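E3 SUMO-protein ligase SIZ2 (Saccharomyces cerevisiae, PDB 6U75) acts as a SUMO ligase of the PIAS family that may attach SUMO (Smt3) to septins and may take part in chromosome maintenance. Local coordinates at residues A[38-43]-A[134-139]; A[109-112]-A[116-119]. One frame throughout, in Å; residues are numbered along the deposited sequence.

Both contacts belong to the PINIT domain, away from the SP-RING part of the chain, where Cys203, His205, Cys226 and Cys229 hold the zinc ion. Interaction 1 sets helix 38-46 against strand 130-139 of one antiparallel sheet; interaction 2 ties the loop 109-112 to the start of strand 117-123, which belongs to the other sheet. In sequence the second contact falls wholly between the two segments of the first, and strands 117-123 and 130-139 are consecutive. The centres of the two interactions lie about 14 Å apart, and the contacts meet at His41, whose NE2 packs 3.3 Å from Lys111 O, so the helix adjoins both the first sheet and the loop.

Interaction 1: A[38-43]-A[134-139]; sequences KSNHDL and CFIVEV
Leu43 N donates to Ser39 O at 2.9 Å, one of the helical backbone bonds that set Leu43 one turn beyond Asn40 on the face turned to Ile136 of the strand. Across the gap the meeting is purely van der Waals. Ile136 sends a single atom, CD1, to the helix: CG1 is anti to its own carbonyl carbon, and chi2 near -169° stretches the chain outward, carrying CD1 well clear of the strand backbone. There it lies 3.9 Å from Asn40 CB and 4.0 Å from Asn40 OD1, the two side chains crossing at a slant, with Asn40 O also 4.0 Å from CD1. Leu43 CD2 adds a looser apolar touch at 4.4 Å from Ile136 CD1. The backbones stay well apart, with 8.3 Å between the CA atoms of Asn40 and Ile136, and only 116 Å² is buried between the segments.

In the PINIT domain this is a helix resting on an antiparallel sheet. Strand 130-139 is bonded through its backbone to strand 50-58, as at Phe135 with Tyr53, and Ile136 pairs with Val12 of strand 12-21. Asn40 also touches Ile14 of that same strand, so the helix leans on two neighbouring strands. Its first turn is held by Ser37 OG, which accepts Asn40 N.

Lys38 and Asp42, one turn apart and making no contact with 134-139, form a salt bridge on the helix itself. Lys38 NZ meets the syn lone pair of Asp42 OD2 at 3.0 Å and makes a weak second bond to Asp42 OD1. His41 turns away from the strand; its side chain touches Val36 and Pro113 in loops.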
loop_
_atom_site.group_PDB
_atom_site.type_symbol
_atom_site.label_atom_id
_atom_site.label_comp_id
_atom_site.label_asym_id
_atom_site.label_seq_id
_atom_site.Cartn_x
_atom_site.Cartn_y
_atom_site.Cartn_z
ATOM N N LYS A 38 4.665 -6.632 29.585
ATOM C CA LYS A 38 5.186 -7.963 29.298
ATOM C C LYS A 38 4.161 -8.812 28.558
ATOM O O LYS A 38 4.536 -9.691 27.774
ATOM C CB LYS A 38 5.611 -8.644 30.598
ATOM C CG LYS A 38 6.627 -9.761 30.421
ATOM C CD LYS A 38 5.966 -11.126 30.357
ATOM C CE LYS A 38 7.002 -12.229 30.208
ATOM N NZ LYS A 38 6.382 -13.583 30.159
ATOM N N SER A 39 2.868 -8.563 28.785
ATOM C CA SER A 39 1.840 -9.287 28.044
ATOM C C SER A 39 1.892 -8.951 26.559
ATOM O O SER A 39 1.747 -9.835 25.709
ATOM C CB SER A 39 0.458 -8.972 28.617
ATOM O OG SER A 39 0.238 -9.669 29.832
ATOM N N ASN A 40 2.106 -7.677 26.223
ATOM C CA ASN A 40 2.227 -7.304 24.818
ATOM C C ASN A 40 3.512 -7.850 24.202
ATOM O O ASN A 40 3.533 -8.188 23.013
ATOM C CB ASN A 40 2.155 -5.785 24.675
ATOM C CG ASN A 40 0.749 -5.250 24.889
ATOM O OD1 ASN A 40 -0.232 -5.859 24.460
ATOM N ND2 ASN A 40 0.643 -4.108 25.555
ATOM N N HIS A 41 4.585 -7.961 24.988
ATOM C CA HIS A 41 5.783 -8.640 24.500
ATOM C C HIS A 41 5.491 -10.105 24.197
ATOM O O HIS A 41 5.904 -10.634 23.157
ATOM C CB HIS A 41 6.908 -8.518 25.527
ATOM C CG HIS A 41 7.759 -7.300 25.349
ATOM N ND1 HIS A 41 8.953 -7.324 24.659
ATOM C CD2 HIS A 41 7.593 -6.024 25.769
ATOM C CE1 HIS A 41 9.485 -6.115 24.663
ATOM N NE2 HIS A 41 8.680 -5.308 25.331
ATOM N N ASP A 42 4.783 -10.782 25.105
ATOM C CA ASP A 42 4.410 -12.171 24.864
ATOM C C ASP A 42 3.532 -12.290 23.626
ATOM O O ASP A 42 3.633 -13.264 22.873
ATOM C CB ASP A 42 3.688 -12.745 26.082
ATOM C CG ASP A 42 4.574 -12.814 27.309
ATOM O OD1 ASP A 42 5.812 -12.859 27.152
ATOM O OD2 ASP A 42 4.032 -12.827 28.434
ATOM N N LEU A 43 2.658 -11.310 23.403
ATOM C CA LEU A 43 1.815 -11.332 22.213
ATOM C C LEU A 43 2.650 -11.173 20.948
ATOM O O LEU A 43 2.441 -11.894 19.965
ATOM C CB LEU A 43 0.756 -10.236 22.308
ATOM C CG LEU A 43 -0.244 -10.172 21.153
ATOM C CD1 LEU A 43 -1.060 -11.454 21.077
ATOM C CD2 LEU A 43 -1.148 -8.960 21.308
ATOM N N CYS A 134 0.585 4.281 18.335
ATOM C CA CYS A 134 1.360 3.053 18.220
ATOM C C CYS A 134 0.419 1.869 18.344
ATOM O O CYS A 134 -0.424 1.836 19.246
ATOM C CB CYS A 134 2.452 2.973 19.291
ATOM S SG CYS A 134 3.670 4.297 19.207
ATOM N N PHE A 135 0.563 0.902 17.443
ATOM C CA PHE A 135 -0.306 -0.265 17.432
ATOM C C PHE A 135 0.518 -1.522 17.218
ATOM O O PHE A 135 1.483 -1.517 16.452
ATOM C CB PHE A 135 -1.364 -0.184 16.322
ATOM C CG PHE A 135 -2.412 0.865 16.546
ATOM C CD1 PHE A 135 -2.140 2.199 16.299
ATOM C CD2 PHE A 135 -3.678 0.514 16.984
ATOM C CE1 PHE A 135 -3.108 3.164 16.497
ATOM C CE2 PHE A 135 -4.649 1.473 17.183
ATOM C CZ PHE A 135 -4.364 2.800 16.940
ATOM N N ILE A 136 0.127 -2.596 17.881
ATOM C CA ILE A 136 0.551 -3.921 17.453
ATOM C C ILE A 136 -0.318 -4.318 16.269
ATOM O O ILE A 136 -1.537 -4.112 16.277
ATOM C CB ILE A 136 0.455 -4.932 18.608
ATOM C CG1 ILE A 136 1.339 -4.464 19.767
ATOM C CG2 ILE A 136 0.870 -6.324 18.139
ATOM C CD1 ILE A 136 1.546 -5.493 20.854
ATOM N N VAL A 137 0.308 -4.860 15.230
ATOM C CA VAL A 137 -0.382 -5.139 13.980
ATOM C C VAL A 137 0.122 -6.455 13.411
ATOM O O VAL A 137 1.285 -6.829 13.586
ATOM C CB VAL A 137 -0.186 -4.008 12.946
ATOM C CG1 VAL A 137 -0.636 -2.671 13.517
ATOM C CG2 VAL A 137 1.268 -3.939 12.501
ATOM N N GLU A 138 -0.771 -7.155 12.723
ATOM C CA GLU A 138 -0.398 -8.305 11.912
ATOM C C GLU A 138 -0.103 -7.808 10.503
ATOM O O GLU A 138 -0.948 -7.150 9.886
ATOM C CB GLU A 138 -1.509 -9.352 11.897
ATOM C CG GLU A 138 -1.112 -10.659 11.228
ATOM C CD GLU A 138 -2.238 -11.673 11.214
ATOM O OE1 GLU A 138 -2.504 -12.251 10.139
ATOM O OE2 GLU A 138 -2.860 -11.887 12.276
ATOM N N VAL A 139 1.096 -8.105 10.007
ATOM C CA VAL A 139 1.538 -7.640 8.699
ATOM C C VAL A 139 1.376 -8.766 7.691
ATOM O O VAL A 139 1.449 -9.953 8.029
ATOM C CB VAL A 139 2.998 -7.138 8.735
ATOM C CG1 VAL A 139 3.152 -6.016 9.753
ATOM C CG2 VAL A 139 3.958 -8.283 9.037
#

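Interaction 2: A[109-112]-A[116-119]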
loop_
_atom_site.group_PDB
_atom_site.type_symbol
_atom_site.label_atom_id
_atom_site.label_comp_id
_atom_site.label_asym_id
_atom_site.label_seq_id
_atom_site.Cartn_x
_atom_site.Cartn_y
_atom_site.Cartn_z
ATOM N N TYR A 109 13.918 -2.553 17.880
ATOM C CA TYR A 109 14.617 -1.647 18.779
ATOM C C TYR A 109 13.904 -1.486 20.117
ATOM O O TYR A 109 14.208 -0.553 20.868
ATOM C CB TYR A 109 14.798 -0.288 18.102
ATOM C CG TYR A 109 15.186 -0.404 16.644
ATOM C CD1 TYR A 109 16.425 -0.908 16.273
ATOM C CD2 TYR A 109 14.310 -0.016 15.640
ATOM C CE1 TYR A 109 16.783 -1.021 14.942
ATOM C CE2 TYR A 109 14.658 -0.125 14.306
ATOM C CZ TYR A 109 15.894 -0.629 13.964
ATOM O OH TYR A 109 16.243 -0.737 12.637
ATOM N N LEU A 110 12.971 -2.380 20.433
ATOM C CA LEU A 110 12.243 -2.314 21.691
ATOM C C LEU A 110 13.107 -2.806 22.845
ATOM O O LEU A 110 13.935 -3.708 22.691
ATOM C CB LEU A 110 10.968 -3.157 21.618
ATOM C CG LEU A 110 9.631 -2.413 21.574
ATOM C CD1 LEU A 110 8.490 -3.409 21.458
ATOM C CD2 LEU A 110 9.448 -1.534 22.802
ATOM N N LYS A 111 12.899 -2.205 24.011
ATOM C CA LYS A 111 13.568 -2.611 25.236
ATOM C C LYS A 111 12.673 -3.552 26.037
ATOM O O LYS A 111 11.473 -3.678 25.787
ATOM C CB LYS A 111 13.948 -1.385 26.075
ATOM C CG LYS A 111 14.878 -0.408 25.366
ATOM C CD LYS A 111 16.237 -1.034 25.063
ATOM C CE LYS A 111 16.705 -0.711 23.651
ATOM N NZ LYS A 111 17.758 -1.655 23.187
ATOM N N VAL A 112 13.280 -4.222 27.013
ATOM C CA VAL A 112 12.561 -5.171 27.860
ATOM C C VAL A 112 11.395 -4.452 28.530
ATOM O O VAL A 112 11.405 -3.218 28.636
ATOM C CB VAL A 112 13.492 -5.814 28.902
ATOM C CG1 VAL A 112 14.451 -6.786 28.225
ATOM C CG2 VAL A 112 14.259 -4.751 29.675
ATOM N N MET A 116 12.062 1.694 30.139
ATOM C CA MET A 116 11.284 2.734 29.481
ATOM C C MET A 116 11.716 2.877 28.028
ATOM O O MET A 116 12.907 2.790 27.713
ATOM C CB MET A 116 11.461 4.072 30.204
ATOM C CG MET A 116 10.345 5.065 29.946
ATOM S SD MET A 116 8.840 4.614 30.827
ATOM C CE MET A 116 7.665 5.744 30.095
ATOM N N ASN A 117 10.745 3.100 27.145
ATOM C CA ASN A 117 11.018 3.361 25.738
ATOM C C ASN A 117 10.865 4.850 25.462
ATOM O O ASN A 117 9.841 5.452 25.811
ATOM C CB ASN A 117 10.087 2.559 24.827
ATOM C CG ASN A 117 10.282 1.062 24.968
ATOM O OD1 ASN A 117 11.239 0.499 24.440
ATOM N ND2 ASN A 117 9.367 0.410 25.677
ATOM N N HIS A 118 11.885 5.434 24.837
ATOM C CA HIS A 118 11.913 6.846 24.486
ATOM C C HIS A 118 11.876 6.986 22.971
ATOM O O HIS A 118 12.664 6.349 22.266
ATOM C CB HIS A 118 13.166 7.527 25.042
ATOM C CG HIS A 118 13.335 7.374 26.522
ATOM N ND1 HIS A 118 12.724 8.211 27.431
ATOM C CD2 HIS A 118 14.050 6.485 27.249
ATOM C CE1 HIS A 118 13.053 7.841 28.656
ATOM N NE2 HIS A 118 13.856 6.795 28.574
ATOM N N LEU A 119 10.963 7.818 22.477
ATOM C CA LEU A 119 10.830 8.106 21.053
ATOM C C LEU A 119 10.944 9.614 20.869
ATOM O O LEU A 119 10.081 10.367 21.332
ATOM C CB LEU A 119 9.501 7.584 20.506
ATOM C CG LEU A 119 9.207 7.908 19.038
ATOM C CD1 LEU A 119 10.205 7.220 18.122
ATOM C CD2 LEU A 119 7.786 7.512 18.673
HETATM O O HOH W 1 9.366 -2.597 26.239
#
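Lys111 and Asn117 bring the two backbones closest, 6.5 Å between their CA atoms, where the irregular segment 109-112 passes the start of strand 117-123. The amide of Asn117 bridges the gap. Its CG stands anti to the carbonyl carbon (chi1 -64°), which carries the amide across to the loop. OD1 accepts Lys111 N at 3.2 Å along a nearly straight bond (165° at the hydrogen) that lies in the carbonyl plane, and it also takes a hydrogen bond from Asn83 ND2. Asn117 ND2 gives one hydrogen bond to water 1 at 3.1 Å and a weak one to Phe34 O; the water sits next to Lys111 O, too close for that link to be trusted in detail. Leu110 crosses the amide at about a right angle, its CD2 coming over one face, 3.5 Å from Asn117 CG. Lys111 CB packs 3.7 Å from Asn117 OD1 before the chain bends away. A leucine in place of Asn117 would probably leave Lys111 N and Asn83 ND2 without their shared acceptor and let the loop shift from the strand. Within the PINIT domain, a buried side-chain amide thus links loop to strand, while the Asn117 backbone stays paired with Phe34 of strand 28-34; the side-chain carbonyl takes two donors, and the amino group meets the water and, weakly, Phe34 O.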